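PDB 4K0D: periplasmic sensor hybrid histidine kinase from Anaeromyxobacter dehalogenans, which probably autophosphorylates on a histidine using ATP when signalled by its periplasmic sensor domain, the zinc-binding helical bundle described here. Local coordinates for residues A11-I16 with G140-I145; G17-A22 with L69-E74; A24-A29 with E60-R65; L35-Y40 with D50-A55; A54-L59 with P88-A93. All coordinates share one frame; numbering follows the deposited sequence. Where two conformers were deposited one is given.

Contact 1: residues A11-I16 with G140-I145. With ZN (zinc ion), chain I; ZN (zinc ion), chain J.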
# COMPACT_ATOMS: atom_id res chain seq x y z
N ALA B 11 18.29 -2.04 0.51
CA ALA B 11 17.87 -0.70 0.78
C ALA B 11 16.91 -0.25 -0.32
O ALA B 11 15.85 0.41 -0.11
CB ALA B 11 19.11 0.17 0.84
N GLN B 12 17.27 -0.61 -1.54
CA GLN B 12 16.40 -0.35 -2.65
C GLN B 12 15.04 -1.07 -2.45
O GLN B 12 13.98 -0.42 -2.54
CB GLN B 12 17.09 -0.74 -3.98
CG GLN B 12 16.43 -0.15 -5.19
CD GLN B 12 16.98 -0.71 -6.51
OE1 GLN B 12 18.14 -1.13 -6.59
NE2 GLN B 12 16.13 -0.74 -7.52
N LEU B 13 15.05 -2.38 -2.20
CA LEU B 13 13.82 -3.16 -2.13
C LEU B 13 12.95 -2.77 -0.94
O LEU B 13 11.72 -2.95 -0.97
CB LEU B 13 14.13 -4.64 -2.06
CG LEU B 13 14.63 -5.24 -3.37
CD1 LEU B 13 14.66 -6.73 -3.32
CD2 LEU B 13 13.73 -4.80 -4.53
N GLU B 14 13.57 -2.24 0.12
CA GLU B 14 12.83 -1.94 1.37
C GLU B 14 12.03 -0.65 1.23
O GLU B 14 11.27 -0.27 2.11
CB GLU B 14 13.80 -1.85 2.59
CG GLU B 14 14.40 -3.19 3.04
CD GLU B 14 13.39 -4.16 3.66
OE1 GLU B 14 12.29 -3.73 4.04
OE2 GLU B 14 13.67 -5.36 3.76
N LEU B 15 12.25 0.06 0.14
CA LEU B 15 11.43 1.21 -0.16
C LEU B 15 10.03 0.82 -0.66
O LEU B 15 9.11 1.63 -0.62
CB LEU B 15 12.12 2.11 -1.16
CG LEU B 15 13.34 2.88 -0.67
CD1 LEU B 15 14.04 3.46 -1.86
CD2 LEU B 15 12.93 3.97 0.27
N ILE B 16 9.85 -0.40 -1.13
CA ILE B 16 8.57 -0.77 -1.72
C ILE B 16 7.41 -0.53 -0.78
O ILE B 16 6.47 0.14 -1.12
CB ILE B 16 8.57 -2.24 -2.15
CG1 ILE B 16 9.33 -2.35 -3.49
CG2 ILE B 16 7.12 -2.82 -2.20
CD1 ILE B 16 9.83 -3.75 -3.85
N GLY B 140 9.87 -5.51 -11.54
CA GLY B 140 11.02 -5.73 -12.42
C GLY B 140 12.34 -5.56 -11.66
O GLY B 140 13.32 -6.26 -11.93
N ALA B 141 12.41 -4.64 -10.71
CA ALA B 141 13.68 -4.43 -10.03
C ALA B 141 13.92 -5.60 -9.08
O ALA B 141 15.01 -6.12 -8.98
CB ALA B 141 13.68 -3.12 -9.29
N SER B 142 12.89 -6.00 -8.36
CA SER B 142 12.99 -7.17 -7.50
C SER B 142 13.45 -8.38 -8.27
O SER B 142 14.33 -9.12 -7.82
CB SER B 142 11.65 -7.47 -6.90
OG SER B 142 11.33 -6.38 -6.11
N HIS B 143 12.81 -8.62 -9.41
CA HIS B 143 13.13 -9.79 -10.17
C HIS B 143 14.61 -9.81 -10.50
O HIS B 143 15.28 -10.83 -10.35
CB HIS B 143 12.35 -9.88 -11.46
CG HIS B 143 12.62 -11.14 -12.21
ND1 HIS B 143 11.99 -12.33 -11.90
CD2 HIS B 143 13.51 -11.42 -13.20
CE1 HIS B 143 12.45 -13.29 -12.70
NE2 HIS B 143 13.36 -12.76 -13.50
N THR B 144 15.10 -8.66 -10.97
CA THR B 144 16.45 -8.54 -11.46
C THR B 144 17.38 -8.72 -10.28
O THR B 144 18.39 -9.41 -10.35
CB THR B 144 16.67 -7.15 -12.04
OG1 THR B 144 15.99 -7.06 -13.30
CG2 THR B 144 18.15 -6.85 -12.24
N ILE B 145 17.02 -8.11 -9.16
CA ILE B 145 17.87 -8.24 -8.00
C ILE B 145 17.96 -9.69 -7.56
O ILE B 145 19.00 -10.13 -7.11
CB ILE B 145 17.42 -7.36 -6.82
CG1 ILE B 145 17.95 -5.94 -7.04
CG2 ILE B 145 17.99 -7.91 -5.51
CD1 ILE B 145 17.19 -4.93 -6.24
ZN ZN I . 14.71 -6.57 2.67
ZN ZN J . 9.93 -12.39 -11.16
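The carbonyl oxygen of Gly140 is held by two donors of one residue: Thr144 N at 3.1 Å, the helical bond, and Thr144 OG1, also 3.1 Å from Gly140 O and lying in the carbonyl plane. Toward residues 11-16 the helix presents Ala141, Ile145 and the Ser142 hydroxyl. Leu13 and Ile145 meet tip to tip, Leu13 CG 3.9 Å from Ile145 CD1. Leu13 CD2 packs tightly against the hydroxyl of Ser142, with OG 3.3 Å away; that OG is hydrogen-bonded to Asp138 O one turn back, so it meets the leucine with its polar need already met. Ile16 CD1 reaches the same OG at 3.8 Å, brought there by the type I turn from Leu13 to Ile16. On the exposed side the extended Gln12 crosses Ile145 obliquely and sets NE2 3.8 Å from Ala141 CB. Two zinc ions flank the packing. Glu14 OE2 binds one at 1.9 Å, with Asp10 and with His32 of the second subunit; His143 ND1 binds the other at 2.2 Å, with Glu121 of the second subunit. The short helix 7-13 thus packs on the C-terminal end of helix 117-145 at one end of a helical-bundle sensor domain, beside zinc sites bridging two subunits.

Contact 2: residues G17-A22 with L69-E74. With ZN (zinc ion), chain K.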
# COMPACT_ATOMS: atom_id res chain seq x y z
N GLY B 17 7.51 -1.05 0.43
CA GLY B 17 6.40 -1.04 1.35
C GLY B 17 5.99 0.36 1.74
O GLY B 17 4.84 0.72 1.63
N PRO B 18 6.92 1.16 2.23
CA PRO B 18 6.61 2.54 2.65
C PRO B 18 6.07 3.38 1.52
O PRO B 18 5.17 4.21 1.74
CB PRO B 18 7.96 3.08 3.08
CG PRO B 18 8.74 1.85 3.47
CD PRO B 18 8.26 0.73 2.67
N ARG B 19 6.60 3.18 0.32
CA ARG B 19 6.14 3.99 -0.80
C ARG B 19 4.71 3.61 -1.11
O ARG B 19 3.84 4.48 -1.35
CB ARG B 19 7.03 3.78 -2.02
CG ARG B 19 6.64 4.60 -3.25
CD ARG B 19 7.71 4.57 -4.35
NE ARG B 19 8.27 3.22 -4.55
CZ ARG B 19 9.58 2.91 -4.53
NH1 ARG B 19 10.52 3.84 -4.32
NH2 ARG B 19 9.95 1.65 -4.73
N ALA B 20 4.43 2.33 -1.04
CA ALA B 20 3.08 1.88 -1.37
C ALA B 20 2.12 2.42 -0.32
O ALA B 20 0.96 2.74 -0.62
CB ALA B 20 3.01 0.41 -1.40
N ALA B 21 2.59 2.46 0.91
CA ALA B 21 1.77 2.83 2.03
C ALA B 21 1.44 4.31 1.91
O ALA B 21 0.32 4.72 2.17
CB ALA B 21 2.47 2.53 3.38
N ALA B 22 2.43 5.09 1.51
CA ALA B 22 2.27 6.53 1.43
C ALA B 22 1.33 6.94 0.27
O ALA B 22 0.65 7.95 0.33
CB ALA B 22 3.65 7.19 1.28
N LEU B 69 9.33 10.46 -0.46
CA LEU B 69 9.93 9.17 -0.83
C LEU B 69 10.46 9.18 -2.27
O LEU B 69 9.87 9.82 -3.13
CB LEU B 69 8.90 8.05 -0.69
CG LEU B 69 8.49 7.80 0.75
CD1 LEU B 69 7.23 6.88 0.90
CD2 LEU B 69 9.70 7.26 1.56
N PRO B 70 11.59 8.45 -2.54
CA PRO B 70 12.03 8.43 -3.95
C PRO B 70 11.04 7.63 -4.79
O PRO B 70 10.37 6.73 -4.27
CB PRO B 70 13.40 7.74 -3.92
CG PRO B 70 13.41 6.92 -2.65
CD PRO B 70 12.51 7.70 -1.66
N LYS B 71 10.91 7.96 -6.07
CA LYS B 71 9.99 7.26 -6.94
C LYS B 71 10.76 6.83 -8.19
O LYS B 71 11.85 7.31 -8.47
CB LYS B 71 8.79 8.12 -7.28
CG LYS B 71 8.03 8.56 -5.99
CD LYS B 71 7.09 9.72 -6.23
CE LYS B 71 6.50 10.27 -4.91
NZ LYS B 71 7.51 10.97 -4.12
N SER B 72 10.22 5.86 -8.90
CA SER B 72 10.81 5.42 -10.13
C SER B 72 10.70 6.56 -11.16
O SER B 72 9.93 7.49 -10.98
CB SER B 72 10.02 4.21 -10.60
OG SER B 72 8.74 4.65 -11.03
N PRO B 73 11.42 6.47 -12.27
CA PRO B 73 11.32 7.58 -13.24
C PRO B 73 9.95 7.76 -13.89
O PRO B 73 9.48 8.87 -14.12
CB PRO B 73 12.43 7.24 -14.24
CG PRO B 73 13.43 6.33 -13.41
CD PRO B 73 12.48 5.49 -12.62
N GLU B 74 9.27 6.65 -14.14
CA GLU B 74 7.91 6.65 -14.64
C GLU B 74 6.96 7.39 -13.70
O GLU B 74 6.03 8.12 -14.13
CB GLU B 74 7.43 5.19 -14.74
CG GLU B 74 8.41 4.27 -15.45
CD GLU B 74 9.34 3.46 -14.56
OE1 GLU B 74 9.18 2.22 -14.55
OE2 GLU B 74 10.27 4.03 -13.93
ZN ZN K . 11.05 1.45 -14.29
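In this helical bundle, the connection between helices 46-68 and 73-102 folds over the start of helix 16-42, and residues 69-72 are the linker that makes the contact. Arg19 pins it. Its chain runs out extended and then bends at chi3 (43°), bringing NH1 2.9 Å from Pro70 O with an N-H...O angle of 159°. The oxygen sits at the edge of the guanidinium, in its plane, whereas the nitrogen stands 44° above the plane of the carbonyl and so uses neither lone pair. NH2 forms a salt bridge with Asp138, so one guanidinium joins the linker to helix 117-145. An alanine here would remove both links and would probably loosen the hold on the linker at Pro70. Beside the arginine, Leu69 presses one methyl onto the helix surface: CD1 lies 3.5 Å from Pro18 O, 3.5 Å from Arg19 CA and 3.6 Å from Ala22 CB. The linker also braces itself, with Lys71 NZ donating to Leu69 O at 2.8 Å and to Phe66 O while forming a cation-pi contact with the Phe66 ring. Ser72 is the N-cap of the helix that follows, its OG accepting from Gly75 N. In the first turn of that helix, Glu74 OE1 binds a zinc ion at 2.0 Å, His137 ND1 being a further ligand of the same metal.

Contact 3: residues A24-A29 with E60-R65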
# COMPACT_ATOMS: atom_id res chain seq x y z
N ALA B 24 -1.24 4.85 -0.77
CA ALA B 24 -2.59 4.51 -0.30
C ALA B 24 -3.08 5.55 0.67
O ALA B 24 -4.26 5.94 0.67
CB ALA B 24 -2.62 3.14 0.35
N SER B 25 -2.17 6.00 1.52
CA SER B 25 -2.54 6.94 2.57
C SER B 25 -2.96 8.29 2.00
O SER B 25 -3.85 8.93 2.55
CB SER B 25 -1.36 7.15 3.50
OG SER B 25 -1.67 6.56 4.73
N LEU B 26 -2.33 8.70 0.90
CA LEU B 26 -2.70 9.95 0.27
C LEU B 26 -4.07 9.76 -0.42
O LEU B 26 -4.97 10.57 -0.27
CB LEU B 26 -1.63 10.37 -0.73
CG LEU B 26 -1.92 11.60 -1.63
CD1 LEU B 26 -2.26 12.93 -0.80
CD2 LEU B 26 -0.67 11.88 -2.49
N GLU B 27 -4.20 8.67 -1.18
CA GLU B 27 -5.50 8.23 -1.70
C GLU B 27 -6.60 8.39 -0.62
O GLU B 27 -7.62 9.03 -0.85
CB GLU B 27 -5.43 6.77 -2.25
CG GLU B 27 -4.84 6.66 -3.70
CD GLU B 27 -4.32 5.25 -4.14
OE1 GLU B 27 -4.59 4.24 -3.46
OE2 GLU B 27 -3.60 5.17 -5.18
N SER B 28 -6.39 7.79 0.54
CA SER B 28 -7.34 7.87 1.69
C SER B 28 -7.58 9.33 2.23
O SER B 28 -8.74 9.76 2.48
CB SER B 28 -6.86 6.93 2.78
OG SER B 28 -7.87 6.52 3.64
N ALA B 29 -6.53 10.13 2.32
CA ALA B 29 -6.67 11.50 2.86
C ALA B 29 -7.56 12.30 1.89
O ALA B 29 -8.30 13.20 2.24
CB ALA B 29 -5.26 12.16 3.02
N GLU B 60 -2.60 17.34 4.20
CA GLU B 60 -1.30 17.98 4.03
C GLU B 60 -0.16 17.03 4.51
O GLU B 60 0.89 16.95 3.88
CB GLU B 60 -1.25 19.31 4.80
CG GLU B 60 -2.03 20.39 4.17
CD GLU B 60 -2.73 21.35 5.19
OE1 GLU B 60 -2.47 21.31 6.40
OE2 GLU B 60 -3.59 22.15 4.76
N GLY B 61 -0.38 16.29 5.59
CA GLY B 61 0.61 15.33 6.11
C GLY B 61 0.82 14.17 5.15
O GLY B 61 1.94 13.75 4.93
N ALA B 62 -0.24 13.63 4.58
CA ALA B 62 -0.10 12.52 3.64
C ALA B 62 0.63 12.96 2.38
O ALA B 62 1.39 12.18 1.77
CB ALA B 62 -1.46 11.95 3.24
N ALA B 63 0.37 14.18 1.94
CA ALA B 63 1.05 14.63 0.74
C ALA B 63 2.52 14.75 1.04
O ALA B 63 3.35 14.34 0.20
CB ALA B 63 0.49 15.97 0.26
N ALA B 64 2.85 15.23 2.24
CA ALA B 64 4.24 15.47 2.59
C ALA B 64 4.97 14.14 2.69
O ALA B 64 6.05 13.99 2.12
CB ALA B 64 4.37 16.31 3.88
N ARG B 65 4.36 13.12 3.31
CA ARG B 65 5.00 11.79 3.35
C ARG B 65 5.21 11.24 1.96
O ARG B 65 6.22 10.61 1.69
CB ARG B 65 4.18 10.79 4.15
CG ARG B 65 4.12 11.12 5.65
CD ARG B 65 3.03 10.27 6.33
NE ARG B 65 3.14 8.82 6.05
CZ ARG B 65 2.17 8.08 5.50
NH1 ARG B 65 1.03 8.66 5.19
NH2 ARG B 65 2.34 6.75 5.29
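Leu26 leaves helix 24-29 at the point where that helix comes nearest to helix 60-65, its CA 5.0 Å from Ala62 CA. The backbone itself is in contact here: Leu26 CA is 3.8 Å from Ala62 CB. From CB the chain leads off to one side of the line between the helices, CG standing anti to the backbone N (chi1 173°), so that CB and CG run past the Ala62 methyl without closing on it. At the fork chi2 of 56° swings CD1 back to the neighbouring helix to make the contact, 4.2 Å from Ala62 CB, 4.2 Å from Ala63 CB and 4.0 Å from Ala63 N, which places it over the helix backbone. Farther out the same leucine packs on Leu59 and Phe66 of helix 46-68, on Ile82 of helix 73-102 and on Leu127 of helix 117-145, so its branched end lies among all the long helices. One turn on, methyl meets methyl, Ala29 CB lying 3.8 Å from Ala62 CB. The more exposed margin is covered by Arg65, bent at chi3, which brings its guanidinium edge-on to Ser25: NH1 is 3.3 Å from Ser25 CB. Ser25 OG is also near NH1, but the angle is too poor for a hydrogen bond, and the serine torsion is not staggered. With small residues between them, the two axes approach to 8.6 Å and run at 157°, the close antiparallel packing of consecutive helices in an up-and-down four-helix bundle.

Contact 4: residues L35-Y40 with D50-A55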
# COMPACT_ATOMS: atom_id res chain seq x y z
N LEU B 35 -15.16 13.22 1.89
CA LEU B 35 -16.25 12.72 2.67
C LEU B 35 -16.67 13.68 3.77
O LEU B 35 -17.84 13.85 3.98
CB LEU B 35 -15.93 11.37 3.26
CG LEU B 35 -16.91 10.80 4.27
CD1 LEU B 35 -16.92 9.29 4.30
CD2 LEU B 35 -16.48 11.29 5.61
N THR B 36 -15.72 14.32 4.44
CA THR B 36 -16.05 15.25 5.52
C THR B 36 -16.59 16.53 4.91
O THR B 36 -17.42 17.19 5.51
CB THR B 36 -14.81 15.58 6.42
OG1 THR B 36 -13.72 16.03 5.60
CG2 THR B 36 -14.38 14.36 7.20
N ALA B 37 -16.17 16.90 3.72
CA ALA B 37 -16.67 18.16 3.18
C ALA B 37 -18.16 18.01 2.86
O ALA B 37 -18.97 18.88 3.12
CB ALA B 37 -15.93 18.58 1.96
N ARG B 38 -18.48 16.86 2.28
CA ARG B 38 -19.83 16.57 1.88
C ARG B 38 -20.68 16.46 3.15
O ARG B 38 -21.82 16.90 3.15
CB ARG B 38 -19.84 15.27 1.09
CG ARG B 38 -21.18 14.53 1.00
N ALA B 39 -20.16 15.86 4.21
CA ALA B 39 -21.04 15.54 5.30
C ALA B 39 -21.35 16.86 5.97
O ALA B 39 -22.46 17.11 6.33
CB ALA B 39 -20.46 14.59 6.24
N TYR B 40 -20.34 17.71 6.08
CA TYR B 40 -20.51 19.05 6.61
C TYR B 40 -21.57 19.85 5.86
O TYR B 40 -22.42 20.48 6.47
CB TYR B 40 -19.20 19.80 6.56
CG TYR B 40 -19.25 21.17 7.18
CD1 TYR B 40 -19.84 21.39 8.41
CD2 TYR B 40 -18.67 22.23 6.55
CE1 TYR B 40 -19.89 22.68 8.98
CE2 TYR B 40 -18.69 23.49 7.09
CZ TYR B 40 -19.29 23.71 8.31
OH TYR B 40 -19.26 24.97 8.81
N ASP B 50 -15.23 20.50 12.42
CA ASP B 50 -13.95 20.08 13.03
C ASP B 50 -13.31 18.99 12.19
O ASP B 50 -12.13 19.02 11.97
CB ASP B 50 -14.17 19.52 14.43
CG ASP B 50 -14.37 20.64 15.50
OD1 ASP B 50 -14.00 21.81 15.24
OD2 ASP B 50 -14.83 20.34 16.61
N ALA B 51 -14.10 18.00 11.76
CA ALA B 51 -13.57 16.86 11.01
C ALA B 51 -13.01 17.29 9.65
O ALA B 51 -12.00 16.78 9.22
CB ALA B 51 -14.64 15.81 10.84
N LEU B 52 -13.69 18.21 8.98
CA LEU B 52 -13.22 18.68 7.68
C LEU B 52 -11.88 19.36 7.87
O LEU B 52 -10.92 19.19 7.08
CB LEU B 52 -14.20 19.69 7.11
CG LEU B 52 -13.67 20.50 5.94
CD1 LEU B 52 -13.25 19.57 4.81
CD2 LEU B 52 -14.76 21.51 5.44
N GLN B 53 -11.82 20.15 8.93
CA GLN B 53 -10.59 20.80 9.31
C GLN B 53 -9.49 19.81 9.59
O GLN B 53 -8.36 19.96 9.11
CB GLN B 53 -10.80 21.54 10.60
CG GLN B 53 -10.08 22.80 10.57
CD GLN B 53 -10.82 23.78 9.72
OE1 GLN B 53 -12.04 23.65 9.48
NE2 GLN B 53 -10.12 24.78 9.25
N ALA B 54 -9.80 18.82 10.42
CA ALA B 54 -8.83 17.77 10.68
C ALA B 54 -8.45 17.03 9.38
O ALA B 54 -7.31 16.65 9.21
CB ALA B 54 -9.38 16.76 11.70
N ALA B 55 -9.40 16.79 8.49
CA ALA B 55 -9.11 16.05 7.25
C ALA B 55 -8.13 16.82 6.43
O ALA B 55 -7.30 16.25 5.77
CB ALA B 55 -10.42 15.79 6.42
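Thr36 presses its whole side chain onto helix 50-55. OG1 lies 3.4 Å from Leu52 CA and 3.4 Å from Ala55 CB, while CG2 is 3.9 Å from Ala51 CB. Leu52 answers from the other helix by straddling the next turn: CD1 sits 4.0 Å from Ala37 CB, and CD2 comes 4.1 Å from Tyr40 CD2, the leucine and the tyrosine crossing at about a right angle. Where the helices come closest, with axes 8.4 Å apart and CA atoms of Thr36 and Leu52 only 4.9 Å apart, the facing residues are small, Thr36 against Ala51 and Ala55. At 160° they form an antiparallel hairpin of helices 16-42 and 46-68, two neighbouring members of the four-helix bundle, near the turn that joins them. Behind the first shell, the hydroxyl of Thr36 is set in the crowded position between the backbone N and the carbonyl carbon (chi1 53°), where it hydrogen-bonds His32 O and, weakly, Val33 O. This buried oxygen is therefore satisfied by its own helix while its flank packs against carbon. Helix 73-102 covers the next layer, with Leu96 on Ala37 and with Val100 and Ala101 on Tyr40. Ala55 also touches the side chain of the zinc-binding His32.

Contact 5: residues A54-L59 with P88-A93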
# COMPACT_ATOMS: atom_id res chain seq x y z
N ALA B 54 -9.80 18.82 10.42
CA ALA B 54 -8.83 17.77 10.68
C ALA B 54 -8.45 17.03 9.38
O ALA B 54 -7.31 16.65 9.21
CB ALA B 54 -9.38 16.76 11.70
N ALA B 55 -9.40 16.79 8.49
CA ALA B 55 -9.11 16.05 7.25
C ALA B 55 -8.13 16.82 6.43
O ALA B 55 -7.30 16.25 5.77
CB ALA B 55 -10.42 15.79 6.42
N LEU B 56 -8.20 18.13 6.49
CA LEU B 56 -7.32 18.93 5.68
C LEU B 56 -5.87 18.79 6.18
O LEU B 56 -4.97 18.67 5.40
CB LEU B 56 -7.75 20.39 5.74
CG LEU B 56 -9.05 20.78 5.01
CD1 LEU B 56 -9.39 22.23 5.28
CD2 LEU B 56 -8.95 20.49 3.49
N ARG B 57 -5.67 18.84 7.49
CA ARG B 57 -4.33 18.66 8.09
C ARG B 57 -3.78 17.27 7.80
O ARG B 57 -2.59 17.12 7.50
CB ARG B 57 -4.36 18.89 9.62
CG ARG B 57 -4.75 20.35 9.99
N ARG B 58 -4.64 16.27 7.88
CA ARG B 58 -4.27 14.94 7.47
C ARG B 58 -3.82 14.86 5.99
O ARG B 58 -2.82 14.23 5.67
CB ARG B 58 -5.41 14.02 7.73
CG ARG B 58 -5.17 12.67 7.21
CD ARG B 58 -6.34 11.79 7.59
NE ARG B 58 -6.35 10.55 6.85
CZ ARG B 58 -7.36 9.70 6.82
NH1 ARG B 58 -8.45 9.94 7.53
NH2 ARG B 58 -7.29 8.61 6.06
N LEU B 59 -4.53 15.52 5.09
CA LEU B 59 -4.14 15.52 3.71
C LEU B 59 -2.81 16.22 3.55
O LEU B 59 -1.97 15.77 2.79
CB LEU B 59 -5.18 16.19 2.83
CG LEU B 59 -4.83 16.33 1.35
CD1 LEU B 59 -4.50 14.99 0.68
CD2 LEU B 59 -6.02 17.03 0.64
N PRO B 88 -4.74 23.05 -4.82
CA PRO B 88 -5.98 23.56 -5.41
C PRO B 88 -7.19 22.82 -4.84
O PRO B 88 -8.28 23.38 -4.65
CB PRO B 88 -5.84 23.25 -6.93
CG PRO B 88 -4.46 22.96 -7.17
CD PRO B 88 -3.80 22.56 -5.84
N PHE B 89 -7.01 21.54 -4.58
CA PHE B 89 -8.13 20.77 -4.12
C PHE B 89 -8.41 21.22 -2.70
O PHE B 89 -9.55 21.42 -2.32
CB PHE B 89 -7.78 19.33 -4.22
CG PHE B 89 -8.78 18.41 -3.65
CD1 PHE B 89 -9.96 18.19 -4.28
CD2 PHE B 89 -8.49 17.70 -2.48
CE1 PHE B 89 -10.85 17.28 -3.80
CE2 PHE B 89 -9.41 16.79 -1.96
CZ PHE B 89 -10.59 16.59 -2.62
N GLU B 90 -7.37 21.45 -1.91
CA GLU B 90 -7.63 21.90 -0.55
C GLU B 90 -8.31 23.25 -0.57
O GLU B 90 -9.17 23.53 0.26
CB GLU B 90 -6.35 22.06 0.25
CG GLU B 90 -5.84 20.79 0.85
CD GLU B 90 -4.86 21.07 1.95
OE1 GLU B 90 -5.28 21.19 3.11
OE2 GLU B 90 -3.66 21.16 1.67
N LYS B 91 -7.89 24.11 -1.50
CA LYS B 91 -8.36 25.48 -1.51
C LYS B 91 -9.86 25.49 -1.80
O LYS B 91 -10.64 26.23 -1.17
CB LYS B 91 -7.59 26.32 -2.53
CG LYS B 91 -8.01 27.79 -2.55
N ALA B 92 -10.28 24.64 -2.74
CA ALA B 92 -11.71 24.47 -3.03
C ALA B 92 -12.45 23.91 -1.84
O ALA B 92 -13.63 24.23 -1.58
CB ALA B 92 -11.91 23.55 -4.18
N ALA B 93 -11.78 23.03 -1.11
CA ALA B 93 -12.46 22.39 0.01
C ALA B 93 -12.69 23.43 1.10
O ALA B 93 -13.73 23.45 1.69
CB ALA B 93 -11.62 21.21 0.54
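Glu90 lies alongside Leu56 and Leu59, its aliphatic part sliding past both in the opposite direction. This is the interface of helices 46-68 and 73-102 in the four-helix bundle, nearly antiparallel at 173° but with axes 11.2 Å apart, so side chains rather than backbones fill the gap. CG of Glu90, anti to the carbonyl carbon, is 3.8 Å from Leu59 CD2. The extended chain then carries OE1 to 3.7 Å from Leu56 CB. That oxygen also stands 3.4 Å from Leu56 O, the two oxygens being close but not hydrogen-bonded. The carboxylate of Glu60 comes close to the same OE1, a pairing of like charges that would probably raise the pKa of one of the two acids. An alanine at Glu90 would remove the methylene and carboxylate overlap and would probably leave the flanks of Leu56 and Leu59 less well packed. One turn along, Leu56 CD2 touches Ala93 CB at 4.0 Å. At the other end the ring of Phe89, which packs on Met119 of helix 117-145 as well, crosses Leu59 at about a right angle and receives the methyl at its edge, near the ring plane, Leu59 CD2 lying 4.0 Å from Phe89 CD2.

Contacts 4 and 5 are the buried pair; contacts 1, 2 and 3 are partly buried, although contact 3 lies nearest the centre of the chain. Contacts 3 and 4 join the same two helices, 16-42 and 46-68, with centres 15 Å apart, and both rely on small residues that bring the helices close. Contact 5 shares Ala54 and Ala55 with contact 4 but spans a wider gap with longer side chains. It meets contact 3 where Glu60 faces Glu90. Contacts 1 and 2 touch through Leu15 and Pro70 towards one end of the bundle, where zinc ligands lie within their segments. Of the five, contact 2 alone has a hydrogen bond between its segments.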